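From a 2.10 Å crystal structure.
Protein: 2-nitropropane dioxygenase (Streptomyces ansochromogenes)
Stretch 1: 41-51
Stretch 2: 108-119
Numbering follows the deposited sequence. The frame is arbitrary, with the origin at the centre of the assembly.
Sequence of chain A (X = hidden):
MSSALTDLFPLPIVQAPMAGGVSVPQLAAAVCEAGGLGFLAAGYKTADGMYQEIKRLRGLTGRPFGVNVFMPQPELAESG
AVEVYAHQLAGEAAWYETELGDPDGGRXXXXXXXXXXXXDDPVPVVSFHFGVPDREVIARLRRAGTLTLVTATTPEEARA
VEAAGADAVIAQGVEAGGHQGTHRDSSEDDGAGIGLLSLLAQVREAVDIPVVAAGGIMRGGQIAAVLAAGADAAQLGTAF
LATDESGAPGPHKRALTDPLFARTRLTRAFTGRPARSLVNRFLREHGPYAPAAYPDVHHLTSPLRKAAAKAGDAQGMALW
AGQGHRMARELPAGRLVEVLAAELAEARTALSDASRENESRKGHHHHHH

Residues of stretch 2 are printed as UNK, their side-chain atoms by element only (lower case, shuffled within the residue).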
# COMPACT_ATOMS: atom_id res chain seq x y z
N ALA A 41 18.69 -3.74 17.48
CA ALA A 41 19.09 -3.91 16.09
C ALA A 41 20.57 -4.26 16.05
O ALA A 41 21.40 -3.48 16.50
CB ALA A 41 18.85 -2.62 15.32
N ALA A 42 20.90 -5.44 15.52
CA ALA A 42 22.30 -5.85 15.43
C ALA A 42 22.89 -5.46 14.07
O ALA A 42 24.08 -5.62 13.82
CB ALA A 42 22.41 -7.36 15.66
N GLY A 43 22.03 -4.95 13.18
CA GLY A 43 22.47 -4.55 11.86
C GLY A 43 23.58 -3.51 11.89
O GLY A 43 23.48 -2.49 12.56
N TYR A 44 24.65 -3.80 11.16
CA TYR A 44 25.82 -2.93 11.06
C TYR A 44 26.71 -2.88 12.30
O TYR A 44 27.73 -2.19 12.29
CB TYR A 44 25.40 -1.51 10.65
CG TYR A 44 24.55 -1.47 9.39
CD1 TYR A 44 24.96 -2.14 8.24
CD2 TYR A 44 23.34 -0.79 9.36
CE1 TYR A 44 24.19 -2.14 7.09
CE2 TYR A 44 22.55 -0.78 8.21
CZ TYR A 44 22.98 -1.46 7.07
OH TYR A 44 22.20 -1.46 5.93
N LYS A 45 26.34 -3.60 13.36
CA LYS A 45 27.18 -3.62 14.56
C LYS A 45 28.05 -4.87 14.54
O LYS A 45 27.81 -5.77 13.73
CB LYS A 45 26.33 -3.66 15.84
CG LYS A 45 25.34 -2.53 16.01
CD LYS A 45 24.99 -2.35 17.48
CE LYS A 45 23.54 -1.91 17.69
NZ LYS A 45 23.12 -0.75 16.85
N THR A 46 29.06 -4.92 15.40
CA THR A 46 29.91 -6.10 15.49
C THR A 46 29.18 -7.02 16.45
O THR A 46 28.27 -6.58 17.16
CB THR A 46 31.30 -5.78 16.10
OG1 THR A 46 31.13 -5.25 17.42
CG2 THR A 46 32.07 -4.79 15.24
N ALA A 47 29.57 -8.28 16.49
CA ALA A 47 28.94 -9.23 17.40
C ALA A 47 29.10 -8.73 18.83
O ALA A 47 28.22 -8.93 19.68
CB ALA A 47 29.56 -10.61 17.24
N ASP A 48 30.23 -8.08 19.10
CA ASP A 48 30.49 -7.56 20.44
C ASP A 48 29.57 -6.39 20.76
O ASP A 48 29.04 -6.30 21.87
CB ASP A 48 31.94 -7.10 20.57
CG ASP A 48 32.24 -6.53 21.95
OD1 ASP A 48 32.09 -7.27 22.94
OD2 ASP A 48 32.63 -5.34 22.03
N GLY A 49 29.40 -5.49 19.80
CA GLY A 49 28.53 -4.35 20.01
C GLY A 49 27.13 -4.82 20.33
O GLY A 49 26.49 -4.33 21.26
N MET A 50 26.66 -5.80 19.56
CA MET A 50 25.34 -6.36 19.78
C MET A 50 25.27 -6.96 21.18
O MET A 50 24.33 -6.72 21.93
CB MET A 50 25.06 -7.46 18.75
CG MET A 50 23.75 -8.22 18.98
SD MET A 50 23.62 -9.69 17.94
CE MET A 50 24.29 -10.93 19.03
N TYR A 51 26.29 -7.73 21.54
CA TYR A 51 26.31 -8.38 22.84
C TYR A 51 26.25 -7.39 24.00
O TYR A 51 25.56 -7.64 24.99
CB TYR A 51 27.55 -9.27 22.98
CG TYR A 51 27.44 -10.28 24.11
CD1 TYR A 51 26.21 -10.86 24.44
CD2 TYR A 51 28.57 -10.68 24.82
CE1 TYR A 51 26.11 -11.83 25.43
CE2 TYR A 51 28.48 -11.66 25.82
CZ TYR A 51 27.25 -12.23 26.12
OH TYR A 51 27.17 -13.20 27.10
N UNK A 108 28.68 -9.97 5.16
CA UNK A 108 28.12 -10.91 6.13
C UNK A 108 27.57 -10.22 7.38
O UNK A 108 26.73 -10.77 8.08
c UNK A 108 29.20 -11.91 6.53
c UNK A 108 30.41 -11.23 7.13
o UNK A 108 30.36 -10.87 8.33
o UNK A 108 31.40 -11.03 6.40
N UNK A 109 28.07 -9.02 7.66
CA UNK A 109 27.64 -8.24 8.82
C UNK A 109 27.79 -9.00 10.14
O UNK A 109 26.94 -8.89 11.03
o UNK A 109 26.62 -5.69 9.72
c UNK A 109 26.19 -7.76 8.63
c UNK A 109 25.82 -6.63 9.58
o UNK A 109 24.73 -6.67 10.18
N UNK A 110 28.86 -9.78 10.25
CA UNK A 110 29.12 -10.54 11.46
C UNK A 110 28.13 -11.64 11.78
O UNK A 110 28.03 -12.08 12.93
N UNK A 111 27.40 -12.09 10.77
CA UNK A 111 26.39 -13.13 10.93
C UNK A 111 26.82 -14.33 11.78
O UNK A 111 26.16 -14.68 12.76
o UNK A 111 21.45 -17.06 9.31
c UNK A 111 22.40 -14.93 9.83
c UNK A 111 23.52 -14.09 9.90
c UNK A 111 24.78 -14.55 9.54
c UNK A 111 23.81 -16.72 9.06
c UNK A 111 22.55 -16.24 9.41
c UNK A 111 24.91 -15.88 9.13
c UNK A 111 25.97 -13.63 9.55
N UNK A 112 27.93 -14.96 11.40
CA UNK A 112 28.41 -16.13 12.14
C UNK A 112 28.72 -15.85 13.60
O UNK A 112 28.34 -16.61 14.48
o UNK A 112 30.31 -17.51 9.30
c UNK A 112 29.66 -16.72 11.46
o UNK A 112 28.18 -17.57 9.80
c UNK A 112 29.36 -17.31 10.09
N UNK A 113 29.42 -14.75 13.85
CA UNK A 113 29.78 -14.38 15.22
C UNK A 113 28.55 -13.99 16.03
O UNK A 113 28.46 -14.28 17.23
c UNK A 113 30.78 -13.23 15.20
N UNK A 114 27.59 -13.34 15.39
CA UNK A 114 26.37 -12.94 16.08
C UNK A 114 25.54 -14.16 16.46
O UNK A 114 24.99 -14.22 17.55
c UNK A 114 25.57 -9.66 14.11
c UNK A 114 26.32 -8.33 14.04
c UNK A 114 26.26 -10.60 15.09
c UNK A 114 25.57 -11.96 15.22
n UNK A 114 25.84 -7.46 12.93
N UNK A 115 25.46 -15.14 15.55
CA UNK A 115 24.71 -16.36 15.83
C UNK A 115 25.35 -17.11 17.00
O UNK A 115 24.65 -17.70 17.82
c UNK A 115 23.73 -16.91 13.46
c UNK A 115 23.81 -17.97 12.37
c UNK A 115 24.68 -17.28 14.60
c UNK A 115 22.31 -16.81 13.99
N UNK A 116 26.67 -17.07 17.06
CA UNK A 116 27.40 -17.74 18.14
C UNK A 116 26.97 -17.13 19.47
O UNK A 116 26.71 -17.83 20.45
c UNK A 116 28.90 -17.58 17.93
N UNK A 117 26.88 -15.80 19.49
CA UNK A 117 26.47 -15.09 20.70
C UNK A 117 25.02 -15.42 21.08
O UNK A 117 24.72 -15.72 22.23
c UNK A 117 25.92 -12.83 21.66
c UNK A 117 26.61 -13.56 20.51
c UNK A 117 28.08 -13.18 20.46
N UNK A 118 24.13 -15.36 20.09
CA UNK A 118 22.71 -15.62 20.33
C UNK A 118 22.42 -17.07 20.73
O UNK A 118 21.42 -17.35 21.39
c UNK A 118 21.98 -13.74 18.77
c UNK A 118 21.46 -13.46 17.37
c UNK A 118 21.17 -12.99 19.83
c UNK A 118 21.91 -15.25 19.08
N UNK A 119 23.30 -17.98 20.33
CA UNK A 119 23.12 -19.39 20.67
C UNK A 119 23.79 -19.72 22.00
O UNK A 119 23.34 -20.59 22.73
c UNK A 119 23.59 -21.12 17.21
c UNK A 119 22.83 -20.38 18.30
c UNK A 119 23.69 -20.28 19.57
c UNK A 119 21.51 -21.08 18.64

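Position 108 carries two carbons, the second bearing two oxygens, and lies out of reach of stretch 1: Asp-108. Its OD1 accepts from the backbone N of position 110 at 2.7 Å, bracing a type I' turn that runs to position 111.

Position 109 has the same atoms, two carbons and two oxygens, but its CB points toward stretch 1 and one oxygen sits 3.0 Å from Tyr-44 N. This is Asp-109. The bond from Tyr-44 N to Asp-109 OD2 is nearly straight, at 162°; the one to OD1, 3.1 Å from Tyr-44 N, is weak.

Position 110 has no side-chain atoms, so it is Gly-110, the N-cap residue. Its phi of 66° favours glycine, and an ideal CB would lie 4.1 Å from Ala-47 N and be crowded from within its own stretch.

Position 111 shows one carbon and a six-carbon ring bearing an oxygen, and its CA-to-CB bond points away: Tyr-111. Position 112, two carbons with two oxygens on the second, is out of reach: Asp-112.

Position 113 has a single carbon, its CB 3.5 Å from Ala-47 CB. It is Ala-113.

Position 114 has four carbons in a row ending in nitrogen, and that nitrogen lies 2.7 Å from both Ala-42 O and Lys-45 O. This is Lys-114. CA-to-CB points sideways, but the extended chain brings NZ to both carbonyls as a hydrogen-bond donor. NZ also donates to Asp-109 O at 2.6 Å and forms a salt bridge with Asp-109 OD2 at 3.1 Å.

Position 115 has four carbons forked at the second, and its CA-to-CB bond points away: Leu-115. Position 116, one carbon, is out of reach: Ala-116.

Position 117 has three carbons, branched at CB, one of them 3.4 Å from Tyr-51 CD1 and 3.6 Å from Met-50 CE. It is Val-117, and the atom is CG1.

Position 118 has four carbons forked at the second; the fork lies 3.6 Å from Met-50 CE. This is Leu-118, whose end comes nearer than its sideways CB direction suggests. Position 119, another forked set of four carbons, is out of reach: Leu-119.

At the loop end, Lys-114 gathers carbonyls from both stretches while Asp-109 pairs with its charge and holds Tyr-44 N. Further on, the helices cross at 33° with axes 9.3 Å apart at closest approach, and Ala-47, Met-50 and Tyr-51 pack on Ala-113, Val-117 and Leu-118. The rule is a polar clamp on a turn followed by apolar packing between helices.

Stretch 2 108-119: DDGYDAKLAVLL
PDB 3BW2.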